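Local coordinates for D-3-phosphoglycerate dehydrogenase-related protein (Vibrio cholerae, PDB 4S1V) that probably catalyses the NAD-dependent oxidation of D-3-phosphoglycerate or a related D-2-hydroxyacid, at residues W111-Y124 / N136-L150. Numbering follows the deposited sequence.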
# COMPACT_ATOMS: atom_id res chain seq x y z
N TRP C 111 13.68 9.72 -21.28
CA TRP C 111 12.38 9.34 -21.82
C TRP C 111 11.75 8.22 -21.06
O TRP C 111 10.53 8.21 -20.83
CB TRP C 111 12.48 9.00 -23.30
CG TRP C 111 11.17 9.28 -23.97
CD1 TRP C 111 10.27 8.36 -24.52
CD2 TRP C 111 10.51 10.59 -24.11
NE1 TRP C 111 9.16 9.00 -25.01
CE2 TRP C 111 9.24 10.34 -24.79
CE3 TRP C 111 10.86 11.90 -23.77
CZ2 TRP C 111 8.36 11.37 -25.10
CZ3 TRP C 111 9.96 12.93 -24.09
CH2 TRP C 111 8.75 12.66 -24.74
N SER C 112 12.57 7.25 -20.67
CA SER C 112 12.11 6.12 -19.87
C SER C 112 11.53 6.57 -18.53
O SER C 112 10.54 6.00 -18.05
CB SER C 112 13.27 5.14 -19.64
OG SER C 112 12.84 4.02 -18.89
N LEU C 113 12.14 7.59 -17.93
CA LEU C 113 11.67 8.17 -16.68
C LEU C 113 10.33 8.85 -16.91
O LEU C 113 9.39 8.69 -16.12
CB LEU C 113 12.67 9.19 -16.12
CG LEU C 113 14.09 8.80 -15.68
CD1 LEU C 113 14.58 9.76 -14.61
CD2 LEU C 113 14.16 7.37 -15.17
N ILE C 114 10.24 9.60 -18.00
CA ILE C 114 9.02 10.34 -18.33
C ILE C 114 7.84 9.38 -18.52
O ILE C 114 6.76 9.61 -17.97
CB ILE C 114 9.25 11.24 -19.57
CG1 ILE C 114 10.12 12.44 -19.17
CG2 ILE C 114 7.93 11.71 -20.16
CD1 ILE C 114 10.80 13.15 -20.33
N LEU C 115 8.07 8.30 -19.25
CA LEU C 115 7.03 7.30 -19.51
C LEU C 115 6.67 6.49 -18.28
O LEU C 115 5.49 6.23 -18.05
CB LEU C 115 7.44 6.38 -20.66
CG LEU C 115 7.30 6.91 -22.09
CD1 LEU C 115 8.13 6.03 -23.03
CD2 LEU C 115 5.85 6.96 -22.56
N ALA C 116 7.67 6.10 -17.49
CA ALA C 116 7.44 5.37 -16.24
C ALA C 116 6.64 6.19 -15.23
O ALA C 116 5.69 5.69 -14.61
CB ALA C 116 8.76 4.93 -15.61
N ALA C 117 7.03 7.45 -15.07
CA ALA C 117 6.35 8.38 -14.17
C ALA C 117 4.90 8.60 -14.62
O ALA C 117 3.98 8.55 -13.81
CB ALA C 117 7.10 9.70 -14.11
N SER C 118 4.72 8.81 -15.92
CA SER C 118 3.40 9.08 -16.48
C SER C 118 2.46 7.92 -16.23
O SER C 118 1.28 8.13 -15.96
CB SER C 118 3.49 9.35 -17.98
OG SER C 118 4.15 10.58 -18.22
N ARG C 119 2.97 6.70 -16.31
CA ARG C 119 2.08 5.54 -16.22
C ARG C 119 2.13 4.81 -14.88
O ARG C 119 1.51 3.76 -14.73
CB ARG C 119 2.30 4.60 -17.40
CG ARG C 119 2.05 5.23 -18.77
CD ARG C 119 0.58 5.58 -19.02
NE ARG C 119 -0.25 4.39 -19.20
CZ ARG C 119 -0.57 3.85 -20.38
NH1 ARG C 119 -0.18 4.40 -21.52
NH2 ARG C 119 -1.32 2.76 -20.40
N HIS C 120 2.83 5.40 -13.90
CA HIS C 120 3.02 4.82 -12.56
C HIS C 120 3.57 3.44 -12.60
O HIS C 120 3.21 2.58 -11.80
CB HIS C 120 1.73 4.86 -11.75
CG HIS C 120 1.15 6.23 -11.60
ND1 HIS C 120 1.82 7.25 -11.04
CD2 HIS C 120 -0.10 6.74 -11.97
CE1 HIS C 120 1.05 8.35 -11.04
NE2 HIS C 120 -0.13 8.04 -11.61
N LEU C 121 4.48 3.21 -13.55
CA LEU C 121 4.95 1.87 -13.84
C LEU C 121 5.64 1.14 -12.66
O LEU C 121 5.32 -0.02 -12.39
CB LEU C 121 5.83 1.90 -15.09
CG LEU C 121 6.13 0.55 -15.74
CD1 LEU C 121 4.84 -0.12 -16.21
CD2 LEU C 121 7.12 0.75 -16.88
N PRO C 122 6.57 1.82 -11.93
CA PRO C 122 7.26 1.09 -10.86
C PRO C 122 6.32 0.62 -9.73
O PRO C 122 6.47 -0.51 -9.25
CB PRO C 122 8.28 2.10 -10.32
CG PRO C 122 8.43 3.13 -11.40
CD PRO C 122 7.08 3.20 -12.05
N SER C 123 5.38 1.47 -9.32
CA SER C 123 4.42 1.13 -8.27
C SER C 123 3.47 0.01 -8.70
O SER C 123 3.15 -0.86 -7.91
CB SER C 123 3.60 2.35 -7.84
OG SER C 123 4.45 3.44 -7.52
N TYR C 124 2.99 0.08 -9.94
CA TYR C 124 2.13 -0.97 -10.50
C TYR C 124 2.85 -2.32 -10.45
O TYR C 124 2.29 -3.31 -9.98
CB TYR C 124 1.72 -0.64 -11.94
CG TYR C 124 0.42 0.13 -12.12
CD1 TYR C 124 -0.79 -0.35 -11.59
CD2 TYR C 124 0.38 1.31 -12.87
CE1 TYR C 124 -1.98 0.33 -11.78
CE2 TYR C 124 -0.81 2.00 -13.06
CZ TYR C 124 -1.99 1.51 -12.52
OH TYR C 124 -3.16 2.19 -12.71
N ASN C 136 -1.38 0.50 -7.47
CA ASN C 136 -0.17 1.32 -7.52
C ASN C 136 0.02 2.20 -6.28
O ASN C 136 0.75 3.19 -6.32
CB ASN C 136 -0.15 2.16 -8.80
CG ASN C 136 -1.25 3.22 -8.83
OD1 ASN C 136 -2.01 3.38 -7.88
ND2 ASN C 136 -1.32 3.95 -9.94
N GLY C 137 -0.64 1.83 -5.18
CA GLY C 137 -0.56 2.58 -3.93
C GLY C 137 -1.45 3.82 -3.91
O GLY C 137 -1.09 4.83 -3.32
N GLY C 138 -2.61 3.74 -4.55
CA GLY C 138 -3.59 4.82 -4.53
C GLY C 138 -3.23 6.03 -5.38
O GLY C 138 -3.72 7.14 -5.14
N LEU C 139 -2.39 5.83 -6.39
CA LEU C 139 -1.99 6.93 -7.27
C LEU C 139 -2.98 7.16 -8.42
O LEU C 139 -2.87 8.16 -9.16
CB LEU C 139 -0.57 6.70 -7.82
CG LEU C 139 0.59 6.64 -6.81
CD1 LEU C 139 1.92 6.45 -7.54
CD2 LEU C 139 0.63 7.88 -5.94
N GLY C 140 -3.95 6.26 -8.57
CA GLY C 140 -4.94 6.36 -9.63
C GLY C 140 -4.41 6.01 -11.01
O GLY C 140 -3.41 5.28 -11.14
N LEU C 141 -5.08 6.52 -12.04
CA LEU C 141 -4.73 6.27 -13.43
C LEU C 141 -3.53 7.10 -13.89
O LEU C 141 -3.42 8.27 -13.55
CB LEU C 141 -5.92 6.57 -14.36
CG LEU C 141 -7.10 5.60 -14.37
CD1 LEU C 141 -8.28 6.20 -15.13
CD2 LEU C 141 -6.69 4.27 -14.97
N GLY C 142 -2.65 6.47 -14.67
CA GLY C 142 -1.61 7.17 -15.39
C GLY C 142 -2.17 7.91 -16.60
O GLY C 142 -3.38 7.86 -16.86
N ARG C 143 -1.29 8.57 -17.35
CA ARG C 143 -1.70 9.50 -18.41
C ARG C 143 -0.82 9.36 -19.65
O ARG C 143 0.39 9.13 -19.54
CB ARG C 143 -1.63 10.94 -17.90
CG ARG C 143 -2.69 11.30 -16.88
CD ARG C 143 -2.30 12.54 -16.09
NE ARG C 143 -2.38 13.75 -16.91
CZ ARG C 143 -3.30 14.69 -16.78
NH1 ARG C 143 -4.26 14.60 -15.86
NH2 ARG C 143 -3.27 15.75 -17.59
N THR C 144 -1.43 9.49 -20.82
CA THR C 144 -0.68 9.50 -22.08
C THR C 144 0.08 10.81 -22.23
O THR C 144 -0.30 11.85 -21.67
CB THR C 144 -1.60 9.29 -23.31
OG1 THR C 144 -2.65 10.25 -23.30
CG2 THR C 144 -2.20 7.90 -23.32
N LEU C 145 1.16 10.76 -23.01
CA LEU C 145 1.92 11.97 -23.32
C LEU C 145 1.31 12.71 -24.50
O LEU C 145 1.38 13.94 -24.58
CB LEU C 145 3.38 11.62 -23.61
CG LEU C 145 4.19 11.02 -22.46
CD1 LEU C 145 5.50 10.48 -23.01
CD2 LEU C 145 4.45 12.04 -21.36
N SER C 146 0.71 11.95 -25.43
CA SER C 146 0.07 12.48 -26.63
C SER C 146 -0.88 13.62 -26.29
O SER C 146 -1.78 13.45 -25.47
CB SER C 146 -0.71 11.36 -27.33
OG SER C 146 -1.27 11.81 -28.54
N GLY C 147 -0.66 14.78 -26.91
CA GLY C 147 -1.48 15.97 -26.63
C GLY C 147 -0.92 16.91 -25.58
O GLY C 147 -1.18 18.12 -25.62
N ARG C 148 -0.15 16.38 -24.63
CA ARG C 148 0.44 17.19 -23.56
C ARG C 148 1.64 18.00 -24.07
O ARG C 148 2.43 17.51 -24.87
CB ARG C 148 0.84 16.30 -22.36
CG ARG C 148 -0.34 15.74 -21.57
CD ARG C 148 0.10 14.93 -20.35
NE ARG C 148 0.40 15.77 -19.20
CZ ARG C 148 0.67 15.33 -17.96
NH1 ARG C 148 0.68 14.03 -17.69
NH2 ARG C 148 0.93 16.20 -17.00
N THR C 149 1.77 19.24 -23.61
CA THR C 149 2.92 20.06 -24.01
C THR C 149 4.20 19.67 -23.29
O THR C 149 4.26 19.64 -22.05
CB THR C 149 2.65 21.58 -23.86
OG1 THR C 149 1.61 21.97 -24.76
CG2 THR C 149 3.91 22.38 -24.18
N LEU C 150 5.23 19.36 -24.08
CA LEU C 150 6.52 19.03 -23.53
C LEU C 150 7.38 20.27 -23.49
O LEU C 150 7.74 20.83 -24.53
CB LEU C 150 7.20 17.92 -24.36
CG LEU C 150 8.65 17.55 -24.03
CD1 LEU C 150 8.81 17.09 -22.59
CD2 LEU C 150 9.12 16.46 -24.98
O HOH W 1 1.44 6.73 -21.68
O HOH W 2 -2.23 10.11 -11.55
O HOH W 3 -2.89 3.60 -15.09
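With CG between its backbone N and carbonyl carbon (chi1 67°), Asn136 runs its amide alongside Tyr124, ND2 lying over the ring face 3.6 Å from CZ, while His120 holds CG beside its own N (chi1 -57°) and presents a ring face to Leu139. In this NAD-binding domain of Rossmann type, His120 sits in a Schellman motif ending helix 104-119, as its positive phi (54°) and the Leu121 N to Ala116 O bond (3.0 Å) show, and occupies the N-cap position of helix 121-129. Two CH-pi contacts show the loop packing on both rings: Asn136 CB, placed by the backbone, lies 3.8 Å from the Tyr124 centroid, and Leu139 CB stands almost squarely over the His120 ring. The Asn136 amide ties the loop to itself, OD1 accepting from Leu139 N in an Asx motif and ND2 donating to Gly140 O (2.8 Å). At the helix end, Arg143 N donates to Ser118 O at 3.0 Å, from above the carbonyl plane. Gly142, facing Ser118 O without a side chain, lets the backbones close to 4.1 Å between its CA and Arg119 CA. Farther along, Leu145 splits its methyls: CD1 meets Leu115 CD2 and Trp111 CZ2, CD2 meets Ile114 CG2. The second subunit borders this surface, Tyr124 OH bonding Gln11 of that chain. In the His120 ring plane, a water sits 2.9 Å from NE2 and donates to Leu139 O and Leu141 O.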